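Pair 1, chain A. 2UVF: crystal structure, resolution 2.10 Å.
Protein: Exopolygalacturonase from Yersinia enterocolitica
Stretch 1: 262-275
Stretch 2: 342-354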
# COMPACT_ATOMS: atom_id res chain seq x y z
N ARG A 262 -13.89 10.12 2.65
CA ARG A 262 -13.59 9.86 1.24
C ARG A 262 -12.69 10.95 0.67
O ARG A 262 -12.94 12.14 0.88
CB ARG A 262 -14.89 9.80 0.41
CG ARG A 262 -15.81 8.64 0.76
CD ARG A 262 -17.08 8.71 -0.03
NE ARG A 262 -16.99 7.95 -1.27
CZ ARG A 262 -16.78 8.46 -2.47
NH1 ARG A 262 -16.65 9.76 -2.66
NH2 ARG A 262 -16.72 7.64 -3.51
N ILE A 263 -11.64 10.54 -0.04
CA ILE A 263 -10.75 11.48 -0.72
C ILE A 263 -10.54 10.99 -2.15
O ILE A 263 -10.09 9.86 -2.37
CB ILE A 263 -9.41 11.65 0.04
CG1 ILE A 263 -9.68 11.76 1.55
CG2 ILE A 263 -8.61 12.83 -0.55
CD1 ILE A 263 -8.45 11.93 2.40
N THR A 264 -10.86 11.83 -3.14
CA THR A 264 -11.02 11.36 -4.52
C THR A 264 -10.60 12.43 -5.52
O THR A 264 -10.16 13.51 -5.14
CB THR A 264 -12.51 10.97 -4.83
OG1 THR A 264 -13.34 12.13 -4.68
CG2 THR A 264 -13.03 9.86 -3.91
N GLY A 265 -10.73 12.11 -6.80
CA GLY A 265 -10.44 13.05 -7.87
C GLY A 265 -9.05 12.77 -8.41
O GLY A 265 -8.21 12.20 -7.70
N SER A 266 -8.82 13.18 -9.65
CA SER A 266 -7.56 12.94 -10.33
C SER A 266 -6.47 13.97 -10.02
O SER A 266 -5.42 13.96 -10.66
CB SER A 266 -7.78 12.83 -11.84
OG SER A 266 -8.05 14.10 -12.40
N GLY A 267 -6.72 14.84 -9.03
CA GLY A 267 -5.76 15.88 -8.64
C GLY A 267 -4.56 15.33 -7.87
O GLY A 267 -4.49 14.13 -7.57
N VAL A 268 -3.63 16.24 -7.54
CA VAL A 268 -2.35 15.91 -6.91
C VAL A 268 -2.32 16.41 -5.46
O VAL A 268 -2.84 17.49 -5.14
CB VAL A 268 -1.19 16.53 -7.74
CG1 VAL A 268 0.17 16.43 -7.01
CG2 VAL A 268 -1.12 15.90 -9.14
N ILE A 269 -1.74 15.59 -4.58
CA ILE A 269 -1.37 16.03 -3.23
C ILE A 269 0.14 16.02 -3.13
O ILE A 269 0.77 14.95 -3.21
CB ILE A 269 -1.97 15.15 -2.11
CG1 ILE A 269 -3.48 14.92 -2.33
CG2 ILE A 269 -1.70 15.81 -0.75
CD1 ILE A 269 -4.11 13.81 -1.48
N ASP A 270 0.70 17.21 -2.94
CA ASP A 270 2.13 17.42 -2.95
C ASP A 270 2.60 17.88 -1.56
O ASP A 270 2.17 18.91 -1.08
CB ASP A 270 2.51 18.42 -4.04
CG ASP A 270 4.00 18.51 -4.24
OD1 ASP A 270 4.76 18.14 -3.33
OD2 ASP A 270 4.42 18.97 -5.31
N GLY A 271 3.46 17.09 -0.92
CA GLY A 271 3.83 17.33 0.48
C GLY A 271 4.88 18.39 0.74
O GLY A 271 5.03 18.84 1.88
N ASN A 272 5.61 18.76 -0.32
CA ASN A 272 6.56 19.88 -0.36
C ASN A 272 7.79 19.59 0.50
O ASN A 272 8.42 20.52 1.05
CB ASN A 272 5.86 21.20 0.04
CG ASN A 272 6.55 22.44 -0.54
OD1 ASN A 272 7.53 22.34 -1.30
ND2 ASN A 272 6.02 23.62 -0.19
N GLY A 273 8.14 18.30 0.59
CA GLY A 273 9.08 17.81 1.56
C GLY A 273 10.52 17.93 1.17
O GLY A 273 11.40 18.17 2.02
N TRP A 274 10.76 17.77 -0.14
CA TRP A 274 12.10 17.54 -0.67
C TRP A 274 12.37 18.24 -1.97
O TRP A 274 11.46 18.41 -2.79
CB TRP A 274 12.27 16.04 -0.96
CG TRP A 274 12.09 15.21 0.20
CD1 TRP A 274 10.98 14.47 0.52
CD2 TRP A 274 13.02 15.01 1.24
NE1 TRP A 274 11.17 13.81 1.70
CE2 TRP A 274 12.42 14.14 2.17
CE3 TRP A 274 14.32 15.49 1.49
CZ2 TRP A 274 13.09 13.72 3.31
CZ3 TRP A 274 14.96 15.09 2.63
CH2 TRP A 274 14.35 14.20 3.53
N LEU A 275 13.64 18.56 -2.18
CA LEU A 275 14.10 19.03 -3.46
C LEU A 275 14.12 17.87 -4.45
O LEU A 275 14.15 16.71 -4.06
CB LEU A 275 15.49 19.68 -3.32
CG LEU A 275 15.55 21.09 -2.71
CD1 LEU A 275 16.97 21.51 -2.60
CD2 LEU A 275 14.77 22.14 -3.52
N VAL A 342 -13.20 4.17 4.97
CA VAL A 342 -12.42 5.15 4.18
C VAL A 342 -12.41 4.79 2.68
O VAL A 342 -12.44 3.62 2.32
CB VAL A 342 -10.97 5.24 4.66
CG1 VAL A 342 -10.23 6.36 3.92
CG2 VAL A 342 -10.92 5.49 6.14
N TYR A 343 -12.42 5.80 1.82
CA TYR A 343 -12.29 5.58 0.39
C TYR A 343 -11.37 6.62 -0.22
O TYR A 343 -11.74 7.79 -0.34
CB TYR A 343 -13.65 5.57 -0.32
CG TYR A 343 -13.61 5.28 -1.85
CD1 TYR A 343 -13.36 3.99 -2.34
CD2 TYR A 343 -13.89 6.28 -2.78
CE1 TYR A 343 -13.35 3.72 -3.73
CE2 TYR A 343 -13.88 6.02 -4.16
CZ TYR A 343 -13.61 4.74 -4.63
OH TYR A 343 -13.60 4.48 -6.00
N LEU A 344 -10.19 6.14 -0.63
CA LEU A 344 -9.19 6.95 -1.36
C LEU A 344 -9.21 6.55 -2.83
O LEU A 344 -9.26 5.36 -3.13
CB LEU A 344 -7.80 6.72 -0.73
CG LEU A 344 -7.80 6.76 0.82
CD1 LEU A 344 -6.45 6.27 1.40
CD2 LEU A 344 -8.20 8.15 1.39
N ALA A 345 -9.23 7.52 -3.75
CA ALA A 345 -9.36 7.19 -5.16
C ALA A 345 -8.81 8.26 -6.11
O ALA A 345 -8.95 9.45 -5.85
CB ALA A 345 -10.82 6.91 -5.50
N GLY A 346 -8.19 7.81 -7.21
CA GLY A 346 -7.77 8.69 -8.32
C GLY A 346 -6.58 9.62 -8.14
O GLY A 346 -5.92 10.01 -9.13
N PHE A 347 -6.30 10.00 -6.89
CA PHE A 347 -5.34 11.07 -6.67
C PHE A 347 -3.91 10.64 -6.81
O PHE A 347 -3.59 9.46 -6.65
CB PHE A 347 -5.60 11.89 -5.37
CG PHE A 347 -5.65 11.09 -4.09
CD1 PHE A 347 -4.47 10.78 -3.39
CD2 PHE A 347 -6.87 10.71 -3.53
CE1 PHE A 347 -4.51 10.07 -2.19
CE2 PHE A 347 -6.92 10.00 -2.32
CZ PHE A 347 -5.73 9.69 -1.65
N THR A 348 -3.05 11.61 -7.13
CA THR A 348 -1.60 11.42 -7.21
C THR A 348 -0.95 11.94 -5.92
O THR A 348 -1.37 12.99 -5.37
CB THR A 348 -1.05 12.10 -8.49
OG1 THR A 348 -1.61 11.42 -9.62
CG2 THR A 348 0.46 12.02 -8.60
N VAL A 349 0.04 11.20 -5.43
CA VAL A 349 0.82 11.58 -4.25
C VAL A 349 2.23 11.90 -4.69
O VAL A 349 2.90 11.09 -5.35
CB VAL A 349 0.86 10.45 -3.16
CG1 VAL A 349 1.83 10.83 -2.00
CG2 VAL A 349 -0.48 10.23 -2.58
N ARG A 350 2.70 13.09 -4.32
CA ARG A 350 4.06 13.48 -4.61
C ARG A 350 4.76 13.99 -3.37
O ARG A 350 4.11 14.50 -2.49
CB ARG A 350 4.05 14.55 -5.68
CG ARG A 350 3.71 13.96 -7.04
CD ARG A 350 3.75 14.97 -8.13
NE ARG A 350 3.54 14.28 -9.38
CZ ARG A 350 3.32 14.88 -10.54
NH1 ARG A 350 3.29 16.20 -10.61
NH2 ARG A 350 3.16 14.14 -11.62
N ASN A 351 6.07 13.79 -3.29
CA ASN A 351 6.94 14.58 -2.41
C ASN A 351 6.55 14.68 -0.91
O ASN A 351 6.41 15.80 -0.40
CB ASN A 351 7.06 16.00 -3.01
CG ASN A 351 8.35 16.70 -2.64
OD1 ASN A 351 8.59 17.83 -3.07
ND2 ASN A 351 9.19 16.05 -1.87
N PRO A 352 6.40 13.54 -0.19
CA PRO A 352 6.01 13.66 1.20
C PRO A 352 7.24 14.08 2.01
O PRO A 352 8.35 13.69 1.66
CB PRO A 352 5.59 12.24 1.56
CG PRO A 352 6.52 11.37 0.75
CD PRO A 352 6.64 12.13 -0.57
N ALA A 353 7.05 14.86 3.07
CA ALA A 353 8.16 15.18 3.97
C ALA A 353 8.62 13.97 4.79
O ALA A 353 9.78 13.85 5.12
CB ALA A 353 7.80 16.39 4.87
N PHE A 354 7.70 13.05 5.09
CA PHE A 354 8.03 11.82 5.83
C PHE A 354 7.35 10.66 5.06
O PHE A 354 7.81 10.30 3.95
CB PHE A 354 7.60 11.99 7.29
CG PHE A 354 8.04 10.88 8.23
CD1 PHE A 354 9.27 10.28 8.13
CD2 PHE A 354 7.19 10.48 9.25
CE1 PHE A 354 9.67 9.27 9.04
CE2 PHE A 354 7.57 9.46 10.16
CZ PHE A 354 8.81 8.86 10.05
O HOH W 1 -4.06 11.59 -10.36
O HOH W 2 10.00 11.44 2.96

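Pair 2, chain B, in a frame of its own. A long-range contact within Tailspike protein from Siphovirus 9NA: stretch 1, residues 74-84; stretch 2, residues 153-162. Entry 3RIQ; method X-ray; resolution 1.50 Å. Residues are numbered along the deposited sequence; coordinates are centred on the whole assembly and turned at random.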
# COMPACT_ATOMS: atom_id res chain seq x y z
N LEU B 74 -34.99 -2.12 -18.76
CA LEU B 74 -33.79 -2.23 -19.55
C LEU B 74 -33.29 -3.64 -19.40
O LEU B 74 -33.16 -4.12 -18.27
CB LEU B 74 -32.73 -1.21 -19.05
CG LEU B 74 -31.45 -1.11 -19.86
CD1 LEU B 74 -31.79 -0.78 -21.34
CD2 LEU B 74 -30.49 -0.02 -19.27
N GLY B 75 -33.01 -4.33 -20.51
CA GLY B 75 -32.69 -5.76 -20.45
C GLY B 75 -31.34 -6.06 -19.81
O GLY B 75 -30.39 -5.32 -20.00
N SER B 76 -31.26 -7.17 -19.07
CA SER B 76 -29.99 -7.62 -18.49
C SER B 76 -28.91 -7.80 -19.56
O SER B 76 -29.17 -8.38 -20.63
CB SER B 76 -30.19 -8.91 -17.70
OG SER B 76 -31.17 -8.68 -16.70
N GLY B 77 -27.71 -7.25 -19.28
CA GLY B 77 -26.63 -7.31 -20.26
C GLY B 77 -26.50 -6.05 -21.11
O GLY B 77 -25.58 -5.96 -21.94
N SER B 78 -27.42 -5.08 -20.95
CA SER B 78 -27.31 -3.78 -21.65
C SER B 78 -26.07 -3.00 -21.19
O SER B 78 -25.50 -3.25 -20.09
CB SER B 78 -28.54 -2.89 -21.39
OG SER B 78 -29.69 -3.52 -21.97
N LYS B 79 -25.62 -2.10 -22.05
CA LYS B 79 -24.52 -1.20 -21.73
C LYS B 79 -24.91 0.22 -22.09
O LYS B 79 -25.53 0.43 -23.15
CB LYS B 79 -23.24 -1.60 -22.48
CG LYS B 79 -21.99 -0.82 -22.07
CD LYS B 79 -20.76 -1.32 -22.84
CE LYS B 79 -20.27 -2.68 -22.32
NZ LYS B 79 -19.19 -3.30 -23.19
N VAL B 80 -24.54 1.18 -21.24
CA VAL B 80 -24.85 2.59 -21.45
C VAL B 80 -23.53 3.34 -21.51
O VAL B 80 -22.73 3.35 -20.54
CB VAL B 80 -25.78 3.14 -20.32
CG1 VAL B 80 -26.19 4.59 -20.62
CG2 VAL B 80 -27.04 2.26 -20.19
N ILE B 81 -23.25 3.93 -22.68
CA ILE B 81 -21.90 4.42 -23.00
C ILE B 81 -21.88 5.95 -22.97
O ILE B 81 -22.56 6.62 -23.76
CB ILE B 81 -21.47 3.92 -24.39
CG1 ILE B 81 -21.58 2.38 -24.44
CG2 ILE B 81 -20.06 4.38 -24.73
CD1 ILE B 81 -21.26 1.79 -25.79
N SER B 82 -21.11 6.48 -22.03
CA SER B 82 -20.89 7.92 -21.85
C SER B 82 -22.16 8.77 -21.76
O SER B 82 -22.22 9.83 -22.36
CB SER B 82 -20.01 8.47 -22.95
OG SER B 82 -18.78 7.77 -23.02
N PRO B 83 -23.12 8.39 -20.94
CA PRO B 83 -24.24 9.31 -20.76
C PRO B 83 -23.82 10.55 -19.99
O PRO B 83 -22.80 10.54 -19.31
CB PRO B 83 -25.20 8.49 -19.90
CG PRO B 83 -24.29 7.59 -19.10
CD PRO B 83 -23.22 7.22 -20.04
N HIS B 84 -24.62 11.60 -20.14
CA HIS B 84 -24.37 12.87 -19.45
C HIS B 84 -25.69 13.49 -18.97
O HIS B 84 -26.51 13.85 -19.79
CB HIS B 84 -23.65 13.85 -20.39
CG HIS B 84 -23.16 15.10 -19.72
ND1 HIS B 84 -21.89 15.59 -19.94
CD2 HIS B 84 -23.76 15.98 -18.88
CE1 HIS B 84 -21.72 16.70 -19.24
NE2 HIS B 84 -22.85 16.97 -18.60
N ALA B 153 -33.29 -3.03 -12.81
CA ALA B 153 -32.45 -3.61 -13.86
C ALA B 153 -31.33 -4.42 -13.23
O ALA B 153 -30.84 -4.06 -12.14
CB ALA B 153 -31.88 -2.49 -14.77
N ASN B 154 -30.94 -5.51 -13.90
CA ASN B 154 -29.87 -6.37 -13.44
C ASN B 154 -28.80 -6.42 -14.49
O ASN B 154 -29.10 -6.48 -15.70
CB ASN B 154 -30.36 -7.79 -13.15
CG ASN B 154 -31.23 -7.88 -11.91
OD1 ASN B 154 -31.06 -7.16 -10.92
ND2 ASN B 154 -32.18 -8.81 -11.95
N ASN B 155 -27.55 -6.37 -14.05
CA ASN B 155 -26.40 -6.63 -14.95
C ASN B 155 -26.29 -5.61 -16.08
O ASN B 155 -26.35 -5.96 -17.28
CB ASN B 155 -26.42 -8.05 -15.54
CG ASN B 155 -25.09 -8.42 -16.09
OD1 ASN B 155 -24.06 -7.85 -15.68
ND2 ASN B 155 -25.07 -9.35 -17.06
N ILE B 156 -26.12 -4.36 -15.70
CA ILE B 156 -25.97 -3.23 -16.66
C ILE B 156 -24.63 -2.60 -16.43
O ILE B 156 -24.23 -2.38 -15.27
CB ILE B 156 -27.07 -2.13 -16.47
CG1 ILE B 156 -28.46 -2.78 -16.28
CG2 ILE B 156 -26.99 -1.13 -17.63
CD1 ILE B 156 -29.03 -3.50 -17.52
N ILE B 157 -23.92 -2.31 -17.52
CA ILE B 157 -22.64 -1.61 -17.37
C ILE B 157 -22.79 -0.18 -17.88
O ILE B 157 -23.27 0.02 -18.99
CB ILE B 157 -21.48 -2.37 -18.15
CG1 ILE B 157 -21.36 -3.82 -17.65
CG2 ILE B 157 -20.15 -1.59 -18.02
CD1 ILE B 157 -20.35 -4.65 -18.43
N PHE B 158 -22.37 0.79 -17.07
CA PHE B 158 -22.26 2.19 -17.50
C PHE B 158 -20.78 2.49 -17.66
O PHE B 158 -20.02 2.29 -16.71
CB PHE B 158 -22.85 3.13 -16.42
CG PHE B 158 -24.34 3.33 -16.52
CD1 PHE B 158 -25.22 2.25 -16.40
CD2 PHE B 158 -24.86 4.62 -16.67
CE1 PHE B 158 -26.64 2.45 -16.52
CE2 PHE B 158 -26.26 4.83 -16.78
CZ PHE B 158 -27.16 3.72 -16.68
N THR B 159 -20.38 3.02 -18.80
CA THR B 159 -19.01 3.43 -18.99
C THR B 159 -18.86 4.94 -19.13
O THR B 159 -19.53 5.58 -19.90
CB THR B 159 -18.32 2.69 -20.16
OG1 THR B 159 -18.94 2.99 -21.43
CG2 THR B 159 -18.39 1.21 -19.91
N HIS B 160 -17.93 5.47 -18.35
CA HIS B 160 -17.60 6.89 -18.41
C HIS B 160 -18.78 7.84 -18.30
O HIS B 160 -18.90 8.80 -19.07
CB HIS B 160 -16.76 7.21 -19.65
CG HIS B 160 -15.60 6.27 -19.87
ND1 HIS B 160 -15.56 5.34 -20.88
CD2 HIS B 160 -14.43 6.16 -19.20
CE1 HIS B 160 -14.42 4.67 -20.83
NE2 HIS B 160 -13.71 5.15 -19.81
N PRO B 161 -19.67 7.61 -17.34
CA PRO B 161 -20.77 8.56 -17.20
C PRO B 161 -20.33 9.92 -16.73
O PRO B 161 -19.41 10.03 -15.93
CB PRO B 161 -21.66 7.90 -16.15
CG PRO B 161 -20.67 7.12 -15.26
CD PRO B 161 -19.69 6.57 -16.30
N GLU B 162 -21.05 10.94 -17.18
CA GLU B 162 -20.76 12.34 -16.84
C GLU B 162 -21.98 13.02 -16.23
O GLU B 162 -23.10 12.47 -16.28
CB GLU B 162 -20.39 13.11 -18.13
CG GLU B 162 -19.31 12.45 -18.96
CD GLU B 162 -18.79 13.32 -20.10
OE1 GLU B 162 -19.39 14.37 -20.44
OE2 GLU B 162 -17.75 12.95 -20.68
O HOH W 3 -32.47 -6.10 -16.28
O HOH W 4 -32.05 -10.54 -14.54
O HOH W 5 -23.99 -5.58 -18.93
O HOH W 6 -17.60 5.16 -22.67

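Superposing N, CA and C of 14 central residues brings pair 2 onto pair 1 with an RMSD of 0.9 Å. In each pair, two short parallel strands lie side by side: 268-270 against 348-350 in pair 1, 79-81 against the strand that runs through Ile157(B) and ends at Thr159(B) in pair 2. The strand axes approach to 4.7 Å in both, at 17° and 10° between their directions.

The hydrogen bonds follow the same ladder. In pair 1, Thr348(A) N donates to Gly267(A) O (2.9 Å), Ile269(A) N to Thr348(A) O (2.7 Å), Arg350(A) N to Ile269(A) O (2.9 Å) and Gly271(A) N to Arg350(A) O (3.1 Å). At the matched positions of pair 2, Ile157(B) N donates to Ser78(B) O (3.2 Å), Val80(B) N to Ile157(B) O (2.8 Å), Thr159(B) N to Val80(B) O (2.9 Å) and Ser82(B) N to Thr159(B) O (2.8 Å). The matched donors and acceptors fix one register, so the bridges Val268(A)-Thr348(A), Ile269(A)-Val349(A) and Asp270(A)-Arg350(A) correspond to Lys79(B)-Ile157(B), Val80(B)-Phe158(B) and Ile81(B)-Thr159(B).

The sheet face carrying Ile269(A) and Val349(A) matches that of Val80(B) and Phe158(B), and all four residues are buried. Ile269(A) and Val80(B) superpose to 0.5 Å at CA and 1.1 Å at the side-chain centres, yet each meets its aromatic ring at a different position. In pair 1 the ring precedes the ladder strand: Ile269(A) CD1 lies 4.0 Å from the centroid of the Phe347(A) ring, 27° off its normal, a CH-pi contact over the face. In pair 2 the ring belongs to the bridge partner: Val80(B) CB lies 3.8 Å from the centroid of the Phe158(B) ring, only 3° off the normal. The aliphatic and aromatic residues on the second stretch are thus exchanged: Phe347(A) matches Ile156(B), whose CG2 is 4.2 Å from Val80(B) CG2, while Phe158(B) matches the smaller Val349(A). The side chain of Val349(A) comes no nearer to stretch 1 than 4.4 Å, from its CG1 to Ile269(A) O, and the side-chain centres at this position differ by 2.9 Å.

On the opposite face, Thr348(A) and Ile157(B) nearly coincide, with side-chain centres 0.5 Å apart. Their neighbours across the ladder make similar contacts, Val268(A) CG2 to Thr348(A) CB at 3.9 Å and Lys79(B) CG to Ile157(B) CB at 4.2 Å; the lysine supplies its aliphatic stem where pair 1 has valine. One bridge farther on, Asp270(A) CG approaches Arg350(A) CB to 4.2 Å, whereas Ile81(B) CG2 lies 3.8 Å from Thr159(B) OG1.

The next step shows a backbone constraint. Gly271(A) matches Ser82(B), with CA atoms 1.6 Å apart. An ideal CB on Gly271(A) would point toward stretch 2 and lie 2.6 Å from Asn351(A) O, a clash. Ser82(B), at phi/psi 52/49 rather than -80/-17, directs its CB sideways, and its OG stays 4.0 Å from His160(B) CB.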